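Local coordinates for putative exported protein (Aeromonas hydrophila subsp. hydrophila, PDB 4PJ2) that inhibits i-type lysozymes, here by binding over the active-site cleft of the clam Meretrix lusoria enzyme, at the interface of chains A and B. Numbering follows the deposited sequence. Chains: chain A, Putative exported protein; chain B, Lysozyme.

Contact 1 and contact 2 are neighbouring patches of one enzyme-inhibitor interface, the centres of their C-alpha atoms about 14 Å apart. They share no residue, but A:Ser83 of contact 1 runs directly into A:Ala84 of contact 2, and on the lysozyme B:Lys41 ends strand 40-41 just before helix 42-47, which carries B:Ala43 and B:Asp47. Contact 1 covers the predicted nucleophile and substrate-binding B:Lys41; contact 2 covers B:Ala43, B:Asp47 and B:Tyr72, also substrate-binding. Inhibitor loops from different parts of chain A thus fill adjoining stretches of the substrate cleft, which fits inhibition by occlusion.

Contact 1: the interface of chains A and B. Residues chain A 62, 82-83, 88, 90, 114-115; chain B 29-30, 32, 41.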
# COMPACT_ATOMS: atom_id res chain seq x y z
N LYS A 62 1.33 7.47 -0.94
CA LYS A 62 0.81 8.18 0.21
C LYS A 62 1.31 9.62 0.22
O LYS A 62 0.56 10.53 0.54
CB LYS A 62 1.26 7.46 1.48
CG LYS A 62 0.75 8.10 2.77
CD LYS A 62 1.50 7.59 4.00
CE LYS A 62 1.18 8.41 5.25
NZ LYS A 62 2.19 8.21 6.31
N GLU A 82 1.86 3.12 0.76
CA GLU A 82 1.16 2.48 1.88
C GLU A 82 0.46 1.22 1.39
O GLU A 82 -0.36 1.28 0.48
CB GLU A 82 0.13 3.47 2.45
CG GLU A 82 -0.92 2.90 3.42
CD GLU A 82 -1.93 3.95 3.88
OE1 GLU A 82 -2.91 4.21 3.16
OE2 GLU A 82 -1.73 4.52 4.98
N SER A 83 0.74 0.08 2.02
CA SER A 83 0.08 -1.18 1.69
C SER A 83 -1.41 -1.08 1.84
O SER A 83 -1.91 -0.43 2.79
CB SER A 83 0.57 -2.30 2.59
OG SER A 83 -0.19 -3.47 2.32
N SER A 88 -1.10 -1.78 6.78
CA SER A 88 -0.77 -0.42 6.32
C SER A 88 0.73 -0.20 6.25
O SER A 88 1.21 0.92 6.45
CB SER A 88 -1.44 0.61 7.24
OG SER A 88 -2.84 0.48 7.10
N LEU A 90 4.49 0.53 5.28
CA LEU A 90 5.07 1.53 4.40
C LEU A 90 6.28 0.98 3.67
O LEU A 90 7.09 0.22 4.18
CB LEU A 90 5.49 2.77 5.19
CG LEU A 90 4.35 3.52 5.90
CD1 LEU A 90 4.91 4.71 6.68
CD2 LEU A 90 3.28 3.99 4.95
N PRO A 114 3.24 1.45 10.21
CA PRO A 114 2.60 2.69 9.75
C PRO A 114 3.27 4.00 10.20
O PRO A 114 3.56 4.93 9.46
CB PRO A 114 1.20 2.58 10.37
CG PRO A 114 0.93 1.13 10.39
CD PRO A 114 2.25 0.43 10.60
N ASN A 115 3.57 4.05 11.47
CA ASN A 115 4.08 5.28 12.07
C ASN A 115 5.59 5.35 12.15
O ASN A 115 6.15 6.23 12.81
CB ASN A 115 3.47 5.46 13.45
CG ASN A 115 2.00 5.75 13.38
OD1 ASN A 115 1.59 6.78 12.84
ND2 ASN A 115 1.19 4.83 13.88
N ASP B 29 -4.95 6.20 11.11
CA ASP B 29 -3.53 6.01 11.34
C ASP B 29 -2.84 6.56 10.09
O ASP B 29 -3.13 6.12 8.98
CB ASP B 29 -3.21 4.52 11.56
CG ASP B 29 -1.90 4.30 12.32
OD1 ASP B 29 -1.26 5.28 12.74
OD2 ASP B 29 -1.52 3.12 12.50
N MET B 30 -1.96 7.54 10.28
CA MET B 30 -1.26 8.19 9.18
C MET B 30 -2.18 8.87 8.17
O MET B 30 -1.92 8.84 6.97
CB MET B 30 -0.43 7.19 8.39
CG MET B 30 0.54 6.38 9.17
SD MET B 30 1.55 5.57 7.93
CE MET B 30 0.42 4.32 7.29
N SER B 32 -4.90 8.00 7.12
CA SER B 32 -5.63 7.01 6.35
C SER B 32 -6.63 6.29 7.26
O SER B 32 -6.30 5.90 8.37
CB SER B 32 -4.65 6.00 5.76
OG SER B 32 -5.29 5.14 4.84
N LYS B 41 -9.55 -0.69 4.24
CA LYS B 41 -9.30 0.66 3.76
C LYS B 41 -9.92 0.86 2.38
O LYS B 41 -10.35 -0.10 1.74
CB LYS B 41 -7.80 0.96 3.73
CG LYS B 41 -7.18 0.90 5.11
CD LYS B 41 -5.71 1.26 5.13
CE LYS B 41 -4.91 0.24 4.34
NZ LYS B 41 -3.45 0.35 4.55
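The side-chain amine nitrogen NZ of B:Lys41 is held by oxygens of A:Ser83 and A:Ser88. NZ donates to the backbone carbonyl O of A:Ser83 at 2.5 Å, approaching almost head-on with a C=O...N angle of 162°, and to the hydroxyl OG of A:Ser88 at 2.6 Å. The lysine chain bends at chi3, which turns its tip in between the two serines. The carboxylate of A:Glu82 lies near but not in contact, and its negative charge may help hold the lysine there. That carboxylate serves B:Ser32 instead: OG of the serine donates to OE1 at 3.1 Å, reaching it on the syn side but tilted from the carboxylate plane.

B:Met30 is the main apolar intruder, with 122 Å² of its surface hidden by the inhibitor. Its chain is bent at chi3 (-73°), which brings the methyl CE round to face A:Glu82, the two side chains meeting tip to tip. The thioether runs antiparallel past A:Leu90, with SD 3.7 Å from the leucine CD1. A:Lys62 stretches out fully extended and crosses the methionine at about a right angle, its CE 3.7 Å from B:Met30 CB. A:Pro114, in the loop before helix 118-123, puts CA 3.6 Å from SD; the still nearer approach of its carbonyl oxygen to the sulphur is doubtful.

Beyond the methionine, A:Asn115 and B:Asp29 also meet tip to tip. ND2 of A:Asn115 donates to the syn lone pair of B:Asp29 OD1 at 2.7 Å, while amide and carboxylate planes are turned 43° apart. The ring of A:Pro114 lies beside the same carboxylate, with CB 3.5 Å from OD2. B:Asp29 is the predicted catalytic nucleophile and B:Lys41 a substrate-binding residue. By engaging both and seating B:Met30 among its own side chains, the inhibitor probably keeps substrate from the catalytic centre.

Contact 2: the interface of chains A and B. Residues chain A 26-29, 84; chain B 43, 47, 72, 76, 97.
B:Asp47 presents its carboxylate to the A:Pro26-A:Thr29 loop of the inhibitor, and the loop meets it with backbone N-H groups and a hydroxyl. The two oxygens divide the work: OD1 takes the amide N of A:Ala27 at 2.9 Å through its syn lone pair, while OD2 takes the amide N of A:Ser28 at 2.8 Å, also on the syn side but 24° out of the plane. The hydroxyl OG of A:Ser28 reaches OD2 as well, at 2.6 Å and from above the carboxylate plane. It can do so because OG stands anti to the carbonyl carbon (chi1 -59°), folded back beside the serine's own backbone nitrogen.

A third donor to OD2 comes from within the lysozyme. The phenol OH of B:Tyr76 bonds it at 2.8 Å, steeply tilted from the carboxylate plane, and this tyrosine, which also touches the inhibitor, probably helps fix the aspartate in place for the loop. Several donors converging on OD2 would be expected to favour the ionised carboxylate.

B:Tyr76 stands steeply against B:Tyr72, its CD2 edge over the centre of the B:Tyr72 ring, and CG of B:Pro97 caps the face of B:Tyr76. A:Ser28 approaches B:Tyr72 at the ring edge, in plane, and its OG shares a hydrogen bond with the phenol OH at 3.0 Å. A:Pro26 crosses the end of B:Tyr76 at a slant.

A:Thr29 points its methyl at the tyrosine tip to tip and slides past B:Pro97 in the opposite direction. On the far side of B:Asp47, the methyls of A:Ala27 and B:Ala43 pack together. B:Ala43, B:Asp47 and B:Tyr72 bind substrate, so the loop occupies part of the substrate cleft. CB of A:Ser28 rests 3.6 Å from CG of B:Pro97.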
# COMPACT_ATOMS: atom_id res chain seq x y z
N PRO A 26 -4.93 -1.54 -10.51
CA PRO A 26 -5.71 -1.53 -9.27
C PRO A 26 -5.17 -0.56 -8.23
O PRO A 26 -4.06 -0.06 -8.33
CB PRO A 26 -5.55 -2.96 -8.75
CG PRO A 26 -4.38 -3.52 -9.42
CD PRO A 26 -4.20 -2.80 -10.70
N ALA A 27 -5.99 -0.31 -7.23
CA ALA A 27 -5.58 0.55 -6.15
C ALA A 27 -4.46 -0.04 -5.30
O ALA A 27 -3.60 0.69 -4.83
CB ALA A 27 -6.77 0.91 -5.28
N SER A 28 -4.48 -1.36 -5.11
CA SER A 28 -3.62 -1.99 -4.11
C SER A 28 -2.23 -2.30 -4.59
O SER A 28 -1.36 -2.60 -3.77
CB SER A 28 -4.20 -3.32 -3.63
OG SER A 28 -5.48 -3.21 -3.05
N THR A 29 -2.01 -2.35 -5.90
CA THR A 29 -0.74 -2.82 -6.41
C THR A 29 -0.57 -2.35 -7.84
O THR A 29 -1.55 -2.03 -8.49
CB THR A 29 -0.64 -4.38 -6.31
OG1 THR A 29 0.66 -4.84 -6.67
CG2 THR A 29 -1.68 -5.10 -7.19
N ALA A 84 -2.14 -1.74 0.95
CA ALA A 84 -3.60 -1.78 0.99
C ALA A 84 -4.13 -2.74 2.05
O ALA A 84 -5.31 -2.70 2.33
CB ALA A 84 -4.17 -2.20 -0.37
N ALA B 43 -8.76 1.61 -0.59
CA ALA B 43 -8.11 0.94 -1.72
C ALA B 43 -8.54 -0.52 -1.80
O ALA B 43 -8.69 -1.08 -2.89
CB ALA B 43 -6.61 1.04 -1.60
N ASP B 47 -10.75 -2.41 -4.84
CA ASP B 47 -10.27 -3.59 -5.55
C ASP B 47 -11.13 -4.83 -5.32
O ASP B 47 -11.11 -5.74 -6.14
CB ASP B 47 -8.84 -3.90 -5.14
CG ASP B 47 -7.82 -2.96 -5.75
OD1 ASP B 47 -8.17 -2.06 -6.56
OD2 ASP B 47 -6.63 -3.15 -5.43
N TYR B 72 -11.63 -9.95 -2.58
CA TYR B 72 -10.22 -9.59 -2.58
C TYR B 72 -9.34 -10.82 -2.75
O TYR B 72 -8.40 -10.83 -3.55
CB TYR B 72 -9.88 -8.87 -1.29
CG TYR B 72 -8.61 -8.04 -1.36
CD1 TYR B 72 -7.40 -8.54 -0.91
CD2 TYR B 72 -8.64 -6.74 -1.83
CE1 TYR B 72 -6.24 -7.76 -0.94
CE2 TYR B 72 -7.49 -5.96 -1.87
CZ TYR B 72 -6.30 -6.47 -1.43
OH TYR B 72 -5.16 -5.68 -1.45
N TYR B 76 -6.82 -11.77 -5.87
CA TYR B 76 -5.38 -11.69 -5.69
C TYR B 76 -4.65 -12.95 -5.23
O TYR B 76 -3.49 -13.14 -5.56
CB TYR B 76 -5.04 -10.56 -4.72
CG TYR B 76 -5.24 -9.18 -5.27
CD1 TYR B 76 -4.57 -8.76 -6.41
CD2 TYR B 76 -6.07 -8.27 -4.62
CE1 TYR B 76 -4.71 -7.48 -6.87
CE2 TYR B 76 -6.21 -6.98 -5.09
CZ TYR B 76 -5.53 -6.60 -6.22
OH TYR B 76 -5.58 -5.32 -6.75
N PRO B 97 -1.92 -7.49 -1.86
CA PRO B 97 -1.95 -8.56 -2.87
C PRO B 97 -0.81 -9.55 -2.81
O PRO B 97 -1.01 -10.66 -3.28
CB PRO B 97 -1.92 -7.77 -4.17
CG PRO B 97 -2.64 -6.52 -3.83
CD PRO B 97 -2.09 -6.17 -2.47